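Local coordinates for acetoacetate decarboxylase (Sphingomonas wittichii, PDB 5UPB), which belongs to the acetoacetate decarboxylase family as a decarboxylase-like enzyme and probably acts as a lyase on a keto acid or related carbonyl substrate, at the interface of chains A and B. Sequence-based numbering; all coordinates share one arbitrary frame. Chains: chain A/B, Acetoacetate decarboxylase.

The interface of chains A and B. Residues chain A 15, 78, 107-109; chain B 122, 153-154.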
loop_
_atom_site.group_PDB
_atom_site.type_symbol
_atom_site.label_atom_id
_atom_site.label_comp_id
_atom_site.label_asym_id
_atom_site.label_seq_id
_atom_site.Cartn_x
_atom_site.Cartn_y
_atom_site.Cartn_z
ATOM N N LEU A 15 -9.012 1.183 -18.330
ATOM C CA LEU A 15 -8.841 0.185 -17.273
ATOM C C LEU A 15 -9.192 -1.202 -17.762
ATOM O O LEU A 15 -8.554 -2.186 -17.378
ATOM C CB LEU A 15 -9.726 0.495 -16.078
ATOM C CG LEU A 15 -9.257 1.342 -14.933
ATOM C CD1 LEU A 15 -10.402 1.358 -13.897
ATOM C CD2 LEU A 15 -7.970 0.856 -14.325
ATOM N N GLY A 78 -0.416 -5.121 -13.714
ATOM C CA GLY A 78 -1.694 -5.227 -14.368
ATOM C C GLY A 78 -2.156 -6.616 -14.669
ATOM O O GLY A 78 -3.246 -6.791 -15.217
ATOM N N LYS A 107 -6.794 -4.517 -6.875
ATOM C CA LYS A 107 -6.473 -3.823 -8.113
ATOM C C LYS A 107 -7.779 -3.258 -8.658
ATOM O O LYS A 107 -8.768 -3.977 -8.790
ATOM C CB LYS A 107 -5.816 -4.778 -9.140
ATOM C CG LYS A 107 -4.444 -5.295 -8.747
ATOM C CD LYS A 107 -3.417 -4.185 -8.762
ATOM C CE LYS A 107 -2.084 -4.582 -8.141
ATOM N NZ LYS A 107 -1.569 -5.806 -8.883
ATOM N N GLU A 108 -7.800 -1.971 -8.975
ATOM C CA GLU A 108 -9.073 -1.371 -9.352
ATOM C C GLU A 108 -9.533 -1.795 -10.736
ATOM O O GLU A 108 -10.739 -1.709 -11.012
ATOM C CB GLU A 108 -9.012 0.185 -9.213
ATOM C CG GLU A 108 -8.653 0.970 -10.449
ATOM C CD GLU A 108 -7.172 0.851 -10.853
ATOM O OE1 GLU A 108 -6.697 -0.267 -11.140
ATOM O OE2 GLU A 108 -6.451 1.885 -10.890
ATOM N N TRP A 109 -8.630 -2.253 -11.613
ATOM C CA TRP A 109 -9.093 -2.800 -12.889
ATOM C C TRP A 109 -9.924 -4.047 -12.682
ATOM O O TRP A 109 -10.868 -4.294 -13.435
ATOM C CB TRP A 109 -7.942 -3.100 -13.850
ATOM C CG TRP A 109 -6.708 -3.712 -13.269
ATOM C CD1 TRP A 109 -5.616 -3.056 -12.809
ATOM C CD2 TRP A 109 -6.409 -5.107 -13.160
ATOM N NE1 TRP A 109 -4.659 -3.943 -12.387
ATOM C CE2 TRP A 109 -5.113 -5.213 -12.598
ATOM C CE3 TRP A 109 -7.099 -6.274 -13.501
ATOM C CZ2 TRP A 109 -4.492 -6.434 -12.352
ATOM C CZ3 TRP A 109 -6.483 -7.513 -13.225
ATOM C CH2 TRP A 109 -5.185 -7.565 -12.652
ATOM N N LYS B 122 -8.600 6.518 -11.602
ATOM C CA LYS B 122 -7.932 5.263 -11.301
ATOM C C LYS B 122 -7.388 5.349 -9.876
ATOM O O LYS B 122 -7.392 6.423 -9.223
ATOM C CB LYS B 122 -6.809 4.985 -12.306
ATOM C CG LYS B 122 -7.281 4.763 -13.723
ATOM C CD LYS B 122 -6.103 4.503 -14.669
ATOM C CE LYS B 122 -6.570 4.251 -16.065
ATOM N NZ LYS B 122 -5.411 4.172 -17.019
ATOM N N ARG B 153 1.483 4.540 -10.227
ATOM C CA ARG B 153 0.532 3.441 -10.342
ATOM C C ARG B 153 1.229 2.268 -11.002
ATOM O O ARG B 153 1.995 2.451 -11.957
ATOM C CB ARG B 153 -0.718 3.831 -11.155
ATOM C CG ARG B 153 -1.761 2.687 -11.343
ATOM C CD ARG B 153 -3.046 3.237 -11.970
ATOM N NE ARG B 153 -4.049 2.208 -12.207
ATOM C CZ ARG B 153 -4.118 1.466 -13.322
ATOM N NH1 ARG B 153 -3.260 1.641 -14.320
ATOM N NH2 ARG B 153 -5.046 0.537 -13.441
ATOM N N HIS B 154 0.973 1.063 -10.476
ATOM C CA HIS B 154 1.506 -0.162 -11.067
ATOM C C HIS B 154 3.027 -0.153 -11.109
ATOM O O HIS B 154 3.648 -0.828 -11.945
ATOM C CB HIS B 154 0.914 -0.382 -12.466
ATOM C CG HIS B 154 -0.471 -0.945 -12.454
ATOM N ND1 HIS B 154 -1.248 -1.017 -13.590
ATOM C CD2 HIS B 154 -1.202 -1.506 -11.461
ATOM C CE1 HIS B 154 -2.405 -1.595 -13.293
ATOM N NE2 HIS B 154 -2.402 -1.901 -12.010
#
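With CG anti to the backbone N (chi1 179°) and an extended chain from CG to NE, B:Arg153 reaches from the end of strand 146-153 to A:Glu108, which bends at chi2 to turn its carboxylate toward the incoming guanidinium. The two groups approach head-on from the two chains and meet in a side-on, two-nitrogen grip. NE of the guanidinium forms a salt bridge with OE2 of A:Glu108 at 2.8 Å, donating to its syn lone pair, while NH2 gives a fairly straight hydrogen bond of 2.9 Å to OE1 of the same carboxylate. This NH2 sits above the carboxylate plane, whereas OE1 stays in the guanidinium plane; the two planes stand 50° apart. OE1 also accepts the backbone N-H of A:Trp109 on its anti lone pair, a strongly bent bond within helix 108-116 that may modestly help to fix the carboxylate at the helix start. A glutamine at A:Glu108 would probably leave the B:Arg153 guanidinium without its charged mate and weaken the two-point grip.

Beside this pair, the indole N-H of A:Trp109 donates from NE1 to the imidazole NE2 of B:His154 at 3.1 Å, a bent bond lying close to the indole plane. The rings meet rim to rim, their planes steeply inclined at 70°. A:Gly78 N lies over one face of the imidazole; CB of A:Lys107 sits near the rim of one indole face and A:Gly78 O near the rim of the other. The guanidinium is flanked within chain B by CD of B:Lys122 over its centre and, toward the rim of the opposite face, by CE1 of B:His154, which probably limits how it can turn.

The interface is two-fold symmetric, repeating every contact with the chains' roles swapped. The deposited assembly holds four copies, and this may be a contact of the biological oligomer, which the structure alone does not show. Alongside the A:Glu108–B:Arg153 pair, A:Leu15 and B:Lys122 run antiparallel past one another, leucine CD2 lying 4.0 Å from lysine CG.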